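Local coordinates for protein putative hexose oxidase (Nonomuraea sp. ATCC 39727, PDB 5AWV) that probably oxidises a sugar of teicoplanin-type glycopeptide antibiotics, using a flavin-adenine dinucleotide cofactor bound covalently through two side chains, at residues A[499-507]-A[515-523]; A[67-78]-A[183-193]. All coordinates share one frame; numbering follows the deposited sequence.

Interaction 1. Residues A[499-507]-A[515-523]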
# COMPACT_ATOMS: atom_id res chain seq x y z
N HIS A 499 -11.77 -16.39 4.90
CA HIS A 499 -12.72 -15.52 5.39
C HIS A 499 -13.26 -15.98 6.82
O HIS A 499 -13.46 -15.14 7.72
CB HIS A 499 -13.86 -15.34 4.44
CG HIS A 499 -14.85 -14.38 4.95
ND1 HIS A 499 -16.17 -14.71 5.20
CD2 HIS A 499 -14.72 -13.09 5.24
CE1 HIS A 499 -16.79 -13.65 5.67
NE2 HIS A 499 -15.94 -12.64 5.66
N PRO A 500 -13.48 -17.29 6.99
CA PRO A 500 -14.03 -17.74 8.28
C PRO A 500 -13.12 -17.39 9.43
O PRO A 500 -13.58 -16.88 10.43
CB PRO A 500 -14.25 -19.27 8.09
CG PRO A 500 -14.44 -19.41 6.60
CD PRO A 500 -13.56 -18.33 5.96
N ARG A 501 -11.83 -17.67 9.32
CA ARG A 501 -10.90 -17.27 10.35
C ARG A 501 -10.80 -15.76 10.54
O ARG A 501 -10.81 -15.28 11.69
CB ARG A 501 -9.54 -17.84 10.09
CG ARG A 501 -8.60 -17.56 11.27
CD ARG A 501 -7.32 -18.28 11.05
NE ARG A 501 -6.46 -18.05 12.18
CZ ARG A 501 -5.18 -18.33 12.20
NH1 ARG A 501 -4.58 -18.88 11.15
NH2 ARG A 501 -4.52 -18.08 13.29
N LEU A 502 -10.81 -15.00 9.45
CA LEU A 502 -10.83 -13.54 9.62
C LEU A 502 -12.08 -13.05 10.34
O LEU A 502 -12.02 -12.13 11.17
CB LEU A 502 -10.71 -12.80 8.31
CG LEU A 502 -9.41 -12.93 7.57
CD1 LEU A 502 -9.62 -12.59 6.10
CD2 LEU A 502 -8.35 -12.02 8.18
N ARG A 503 -13.23 -13.69 10.07
CA ARG A 503 -14.43 -13.31 10.82
C ARG A 503 -14.32 -13.61 12.37
O ARG A 503 -14.76 -12.84 13.17
CB ARG A 503 -15.70 -13.91 10.13
CG ARG A 503 -16.93 -13.75 10.95
CD ARG A 503 -18.16 -14.12 10.17
NE ARG A 503 -18.52 -13.15 9.17
CZ ARG A 503 -19.52 -13.33 8.31
NH1 ARG A 503 -20.20 -14.48 8.32
NH2 ARG A 503 -19.83 -12.40 7.44
N LYS A 504 -13.70 -14.70 12.74
CA LYS A 504 -13.45 -15.01 14.15
C LYS A 504 -12.53 -13.99 14.80
O LYS A 504 -12.80 -13.52 15.91
CB LYS A 504 -12.92 -16.42 14.30
CG LYS A 504 -14.04 -17.42 14.02
CD LYS A 504 -13.52 -18.83 13.96
CE LYS A 504 -14.69 -19.82 13.90
NZ LYS A 504 -14.10 -21.17 14.05
N VAL A 505 -11.50 -13.53 14.08
CA VAL A 505 -10.62 -12.47 14.57
C VAL A 505 -11.31 -11.16 14.81
O VAL A 505 -11.15 -10.52 15.89
CB VAL A 505 -9.37 -12.25 13.71
CG1 VAL A 505 -8.47 -11.23 14.36
CG2 VAL A 505 -8.60 -13.53 13.63
N LYS A 506 -12.18 -10.79 13.87
CA LYS A 506 -12.96 -9.61 13.93
C LYS A 506 -13.91 -9.62 15.19
O LYS A 506 -13.93 -8.67 15.94
CB LYS A 506 -13.78 -9.48 12.64
CG LYS A 506 -14.80 -8.39 12.61
CD LYS A 506 -14.14 -7.00 12.65
CE LYS A 506 -15.21 -5.91 12.62
NZ LYS A 506 -14.66 -4.52 12.44
N ALA A 507 -14.68 -10.72 15.36
CA ALA A 507 -15.52 -10.91 16.53
C ALA A 507 -14.70 -10.86 17.85
O ALA A 507 -15.18 -10.27 18.83
CB ALA A 507 -16.25 -12.25 16.45
N PHE A 515 -14.51 -0.45 13.94
CA PHE A 515 -13.67 -0.25 12.73
C PHE A 515 -14.39 -0.86 11.54
O PHE A 515 -14.51 -2.05 11.46
CB PHE A 515 -12.30 -0.83 12.96
CG PHE A 515 -11.62 -0.16 14.09
CD1 PHE A 515 -11.00 1.07 13.87
CD2 PHE A 515 -11.69 -0.66 15.40
CE1 PHE A 515 -10.42 1.76 14.91
CE2 PHE A 515 -11.08 0.05 16.45
CZ PHE A 515 -10.43 1.25 16.18
N HIS A 516 -14.93 -0.01 10.67
CA HIS A 516 -15.70 -0.46 9.56
C HIS A 516 -15.70 0.52 8.36
O HIS A 516 -15.42 1.67 8.50
CB HIS A 516 -17.18 -0.82 10.01
CG HIS A 516 -18.01 0.36 10.37
ND1 HIS A 516 -18.81 1.00 9.47
CD2 HIS A 516 -18.14 1.03 11.54
CE1 HIS A 516 -19.39 2.05 10.06
NE2 HIS A 516 -18.98 2.09 11.32
N HIS A 517 -16.06 -0.03 7.20
CA HIS A 517 -16.13 0.64 5.91
C HIS A 517 -16.78 -0.27 4.91
O HIS A 517 -17.15 -1.38 5.27
CB HIS A 517 -14.74 1.14 5.47
CG HIS A 517 -13.68 0.08 5.43
ND1 HIS A 517 -13.71 -0.96 4.54
CD2 HIS A 517 -12.56 -0.09 6.18
CE1 HIS A 517 -12.62 -1.71 4.70
NE2 HIS A 517 -11.90 -1.19 5.69
N ALA A 518 -16.92 0.14 3.63
CA ALA A 518 -17.66 -0.64 2.58
C ALA A 518 -17.41 -2.17 2.34
O ALA A 518 -18.33 -2.92 1.98
CB ALA A 518 -17.69 0.13 1.25
N LEU A 519 -16.21 -2.62 2.60
CA LEU A 519 -15.72 -3.95 2.38
C LEU A 519 -14.94 -4.37 3.68
O LEU A 519 -13.91 -5.02 3.63
CB LEU A 519 -14.72 -3.93 1.22
CG LEU A 519 -15.29 -3.61 -0.17
CD1 LEU A 519 -14.13 -3.56 -1.13
CD2 LEU A 519 -16.33 -4.65 -0.58
N SER A 520 -15.50 -4.02 4.86
CA SER A 520 -14.96 -4.49 6.16
C SER A 520 -15.56 -5.82 6.57
O SER A 520 -16.72 -6.14 6.32
CB SER A 520 -15.08 -3.44 7.22
OG SER A 520 -16.47 -3.12 7.45
N ILE A 521 -14.72 -6.64 7.16
CA ILE A 521 -15.07 -7.95 7.66
C ILE A 521 -16.17 -7.72 8.74
O ILE A 521 -16.09 -6.81 9.56
CB ILE A 521 -13.84 -8.66 8.21
CG1 ILE A 521 -12.79 -8.88 7.08
CG2 ILE A 521 -14.23 -10.00 8.81
CD1 ILE A 521 -11.38 -9.05 7.57
N ARG A 522 -17.23 -8.49 8.63
CA ARG A 522 -18.33 -8.43 9.59
C ARG A 522 -18.09 -9.47 10.68
O ARG A 522 -17.61 -10.57 10.35
CB ARG A 522 -19.59 -8.81 8.87
CG ARG A 522 -19.94 -7.87 7.76
CD ARG A 522 -20.91 -6.81 8.23
NE ARG A 522 -20.28 -5.51 8.40
CZ ARG A 522 -20.86 -4.46 8.98
NH1 ARG A 522 -22.12 -4.56 9.47
NH2 ARG A 522 -20.19 -3.29 9.07
N PRO A 523 -18.39 -9.13 11.97
CA PRO A 523 -18.16 -10.14 13.05
C PRO A 523 -19.09 -11.36 12.87
O PRO A 523 -20.19 -11.23 12.27
CB PRO A 523 -18.46 -9.38 14.35
CG PRO A 523 -18.61 -7.91 13.95
CD PRO A 523 -19.04 -7.91 12.51
OXT PRO A 523 -18.74 -12.49 13.27
O HOH W 1 -17.47 -10.41 6.42
O HOH W 2 -17.33 -14.94 14.11
O HOH W 3 -13.85 -5.47 9.90
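Ile521 faces the helix 499-507 with both of its branches, and they reach different places: CD1 lies 3.9 Å from Leu502 CB, while CG2 lies 3.9 Å from Arg503 CA and touches Lys506 CB. Two long helix side chains then run past the backbone of Ile521 and Arg522. Arg503 leaves with CG anti to its backbone N (chi1 171°) and bends at chi3, which brings NE within 3.0 Å of Arg522 O. This hydrogen bond is far from straight (138° at the hydrogen), and the donor stands above the carbonyl plane. Within the helix, His499 CE1 lies over one face of the guanidinium, toward its rim, and water 1 joins His499 NE2, Arg503 NH2 and Arg522 N. The C-terminal carboxylate of Pro523 is near Arg503, but OXT, 4.2 Å from NE, is well out of the guanidinium plane; no N-H points at it, and the two groups probably interact as opposite charges. Lys506 turns at chi2 (66°) and passes Ile521 O; its NZ forms a salt bridge with Asp510 and a hydrogen bond to Asn220 O, and water 3 bridges it to Ile521 O. Pro523 CB closes the far end, 4.0 Å from Ala507 CA. The pairing of helix and returning C-terminal tail belongs to the berberine-like region of this flavin oxidase family, and the same tail carries His517 of the FAD pocket.

Interaction 2. Residues A[67-78]-A[183-193]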
# COMPACT_ATOMS: atom_id res chain seq x y z
N THR A 67 1.63 5.64 20.54
CA THR A 67 0.63 4.55 20.72
C THR A 67 -0.40 4.99 21.76
O THR A 67 -1.63 4.84 21.55
CB THR A 67 1.32 3.26 21.11
OG1 THR A 67 2.17 2.89 20.05
CG2 THR A 67 0.33 2.14 21.40
N GLN A 68 0.06 5.63 22.85
CA GLN A 68 -0.89 6.11 23.88
C GLN A 68 -1.84 7.14 23.33
O GLN A 68 -3.01 7.17 23.64
CB GLN A 68 -0.18 6.67 25.14
CG GLN A 68 -1.16 7.17 26.24
CD GLN A 68 -2.03 6.02 26.77
OE1 GLN A 68 -3.28 6.11 26.81
NE2 GLN A 68 -1.38 4.89 27.07
N GLN A 69 -1.34 8.08 22.57
CA GLN A 69 -2.20 9.00 21.95
C GLN A 69 -3.21 8.38 21.00
O GLN A 69 -4.36 8.86 20.90
CB GLN A 69 -1.39 10.00 21.13
CG GLN A 69 -0.69 11.07 21.99
CD GLN A 69 0.24 11.93 21.11
OE1 GLN A 69 -0.14 12.39 20.06
NE2 GLN A 69 1.44 12.12 21.55
N VAL A 70 -2.79 7.34 20.26
CA VAL A 70 -3.79 6.61 19.43
C VAL A 70 -4.89 6.03 20.33
O VAL A 70 -6.10 6.16 20.03
CB VAL A 70 -3.13 5.46 18.60
CG1 VAL A 70 -4.16 4.65 17.83
CG2 VAL A 70 -2.10 6.02 17.63
N ALA A 71 -4.47 5.30 21.35
CA ALA A 71 -5.45 4.70 22.29
C ALA A 71 -6.42 5.74 22.83
O ALA A 71 -7.65 5.52 22.79
CB ALA A 71 -4.77 4.01 23.39
N ASP A 72 -5.93 6.90 23.23
CA ASP A 72 -6.85 8.02 23.67
C ASP A 72 -7.78 8.52 22.57
O ASP A 72 -8.98 8.85 22.80
CB ASP A 72 -6.12 9.23 24.29
CG ASP A 72 -5.15 8.84 25.43
OD1 ASP A 72 -5.46 7.87 26.16
OD2 ASP A 72 -4.07 9.51 25.58
N ALA A 73 -7.24 8.63 21.36
CA ALA A 73 -8.02 9.13 20.24
C ALA A 73 -9.11 8.11 19.86
O ALA A 73 -10.22 8.50 19.66
CB ALA A 73 -7.14 9.45 19.04
N VAL A 74 -8.78 6.83 19.84
CA VAL A 74 -9.75 5.77 19.61
C VAL A 74 -10.87 5.82 20.68
O VAL A 74 -12.05 5.96 20.32
CB VAL A 74 -9.07 4.41 19.60
CG1 VAL A 74 -10.09 3.30 19.58
CG2 VAL A 74 -8.23 4.27 18.27
N GLU A 75 -10.47 5.83 21.95
CA GLU A 75 -11.44 5.88 23.09
C GLU A 75 -12.37 7.06 23.02
O GLU A 75 -13.57 6.95 23.28
CB GLU A 75 -10.72 5.86 24.45
CG GLU A 75 -11.29 4.90 25.52
CD GLU A 75 -10.15 4.20 26.32
OE1 GLU A 75 -10.36 3.19 26.98
OE2 GLU A 75 -8.97 4.61 26.25
N GLU A 76 -11.85 8.22 22.67
CA GLU A 76 -12.68 9.35 22.42
C GLU A 76 -13.79 9.19 21.37
O GLU A 76 -14.93 9.67 21.57
CB GLU A 76 -11.83 10.59 22.10
CG GLU A 76 -12.71 11.82 22.00
CD GLU A 76 -11.95 13.14 21.97
OE1 GLU A 76 -12.61 14.12 21.55
OE2 GLU A 76 -10.73 13.20 22.33
N THR A 77 -13.48 8.52 20.25
CA THR A 77 -14.49 8.29 19.25
C THR A 77 -15.49 7.24 19.80
O THR A 77 -16.61 7.26 19.42
CB THR A 77 -13.88 7.78 17.92
OG1 THR A 77 -13.25 6.50 18.14
CG2 THR A 77 -12.81 8.77 17.38
N VAL A 78 -15.03 6.29 20.60
CA VAL A 78 -15.99 5.30 21.14
C VAL A 78 -16.99 5.99 22.09
O VAL A 78 -18.19 5.80 22.00
CB VAL A 78 -15.31 4.21 21.90
CG1 VAL A 78 -16.35 3.16 22.36
CG2 VAL A 78 -14.32 3.50 21.04
N GLU A 183 1.71 -4.19 16.61
CA GLU A 183 1.13 -3.52 17.76
C GLU A 183 -0.12 -2.84 17.31
O GLU A 183 -0.13 -2.08 16.37
CB GLU A 183 2.08 -2.47 18.37
CG GLU A 183 1.54 -1.87 19.67
CD GLU A 183 2.47 -0.76 20.25
OE1 GLU A 183 2.62 0.38 19.74
OE2 GLU A 183 3.04 -1.02 21.26
N VAL A 184 -1.24 -3.19 17.92
CA VAL A 184 -2.55 -2.73 17.48
C VAL A 184 -3.31 -2.20 18.68
O VAL A 184 -3.29 -2.83 19.78
CB VAL A 184 -3.37 -3.90 16.93
CG1 VAL A 184 -4.59 -3.37 16.17
CG2 VAL A 184 -2.49 -4.75 16.00
N VAL A 185 -4.02 -1.09 18.47
CA VAL A 185 -4.95 -0.54 19.43
C VAL A 185 -6.35 -1.05 19.03
O VAL A 185 -6.84 -0.76 17.94
CB VAL A 185 -4.88 0.97 19.50
CG1 VAL A 185 -5.99 1.56 20.32
CG2 VAL A 185 -3.52 1.42 20.00
N VAL A 186 -6.92 -1.87 19.89
CA VAL A 186 -8.24 -2.46 19.70
C VAL A 186 -9.23 -1.96 20.76
O VAL A 186 -8.81 -1.46 21.79
CB VAL A 186 -8.17 -4.01 19.80
CG1 VAL A 186 -7.27 -4.56 18.69
CG2 VAL A 186 -7.68 -4.49 21.19
N VAL A 187 -10.52 -2.18 20.51
CA VAL A 187 -11.59 -1.72 21.39
C VAL A 187 -12.34 -2.93 21.88
O VAL A 187 -12.88 -3.68 21.06
CB VAL A 187 -12.56 -0.83 20.66
CG1 VAL A 187 -13.75 -0.50 21.52
CG2 VAL A 187 -11.89 0.48 20.24
N ASN A 188 -12.43 -3.11 23.22
CA ASN A 188 -13.12 -4.33 23.75
C ASN A 188 -14.63 -4.15 23.83
O ASN A 188 -15.16 -3.11 23.48
CB ASN A 188 -12.52 -4.78 25.13
CG ASN A 188 -12.74 -3.77 26.23
OD1 ASN A 188 -13.51 -2.84 26.15
ND2 ASN A 188 -11.99 -3.92 27.24
N LYS A 189 -15.36 -5.16 24.29
CA LYS A 189 -16.83 -5.04 24.34
C LYS A 189 -17.29 -3.94 25.27
O LYS A 189 -18.27 -3.28 24.96
CB LYS A 189 -17.54 -6.37 24.71
CG LYS A 189 -18.97 -6.33 24.13
CD LYS A 189 -20.02 -7.29 24.72
CE LYS A 189 -20.65 -8.23 23.69
NZ LYS A 189 -19.67 -9.31 23.34
N GLN A 190 -16.53 -3.63 26.33
CA GLN A 190 -16.92 -2.49 27.20
C GLN A 190 -16.55 -1.13 26.63
O GLN A 190 -16.85 -0.12 27.24
CB GLN A 190 -16.32 -2.60 28.62
CG GLN A 190 -16.75 -3.86 29.38
CD GLN A 190 -16.13 -5.12 28.82
OE1 GLN A 190 -15.04 -5.09 28.24
NE2 GLN A 190 -16.85 -6.23 28.92
N GLY A 191 -15.89 -1.08 25.48
CA GLY A 191 -15.65 0.22 24.82
C GLY A 191 -14.34 0.85 25.18
O GLY A 191 -14.14 2.01 24.88
N LYS A 192 -13.44 0.10 25.80
CA LYS A 192 -12.13 0.57 26.19
C LYS A 192 -11.09 0.21 25.12
O LYS A 192 -11.00 -0.94 24.66
CB LYS A 192 -11.56 -0.20 27.42
CG LYS A 192 -12.36 -0.14 28.70
CD LYS A 192 -12.78 1.29 29.05
CE LYS A 192 -13.13 1.38 30.54
NZ LYS A 192 -14.32 0.54 30.87
N ALA A 193 -10.17 1.13 24.90
CA ALA A 193 -9.04 0.89 24.02
C ALA A 193 -7.94 0.18 24.73
O ALA A 193 -7.60 0.55 25.85
CB ALA A 193 -8.62 2.25 23.45
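Val74 and Val187 meet most tightly: CG1 of Val74 stands only 3.4 Å from CG2 of Val187, closer than usual for two methyl carbons, the side chains crossing at a slant. Val185 packs beside it, its CG1 being 3.7 Å from Ala71 CA and its CG2 3.9 Å from Val70 CG1. Glu183, Val185 and Val187 point at the helix, whereas the alternate residues Val184 and Val186 point away, as expected of a strand. Helix 67-78 thus lies on one face of the antiparallel sheet of the FAD-binding domain, nearly parallel to strand 183-187 (21° between the short axes, 8.8 Å apart). At the helix start, Thr67 OG1 donates to Glu183 OE1 at 2.6 Å on the syn side of the carboxylate, though tilted out of its plane; that oxygen also has Lys226 and Thr225 as partners, so several donors grip one buried acid. The other flank is looser and more polar. Beyond the turn 188-191, Ala193 N donates to Glu75 OE1 (2.9 Å, 153°) from above the carboxylate plane. Val78 CG1 rests against Gly191 O, and exposed Lys192 touches the helix through CB and CD, alongside Glu75 OE1.

Overall arrangement
Interaction 2 comes first along the chain and joins helix 67-80 to strand 179-187 and the start of strand 193-199, in the FAD-binding domain; interaction 1 follows near the C-terminus, in the berberine-like region, between helix 499-509 and the tail after it. Their centres are 18 Å apart, on the same side of the chain's centre. They nevertheless touch through one ring: Phe515 CE2 is 3.9 Å from Val187 CG2, and Phe515 CZ is 4.0 Å from Val74 CG1. The C-terminal tail is thereby packed against the helix-sheet layer. Phe515's side chain also lies about 7 Å from the bound FAD, which places this junction near the cofactor, though not in contact with it through Phe515.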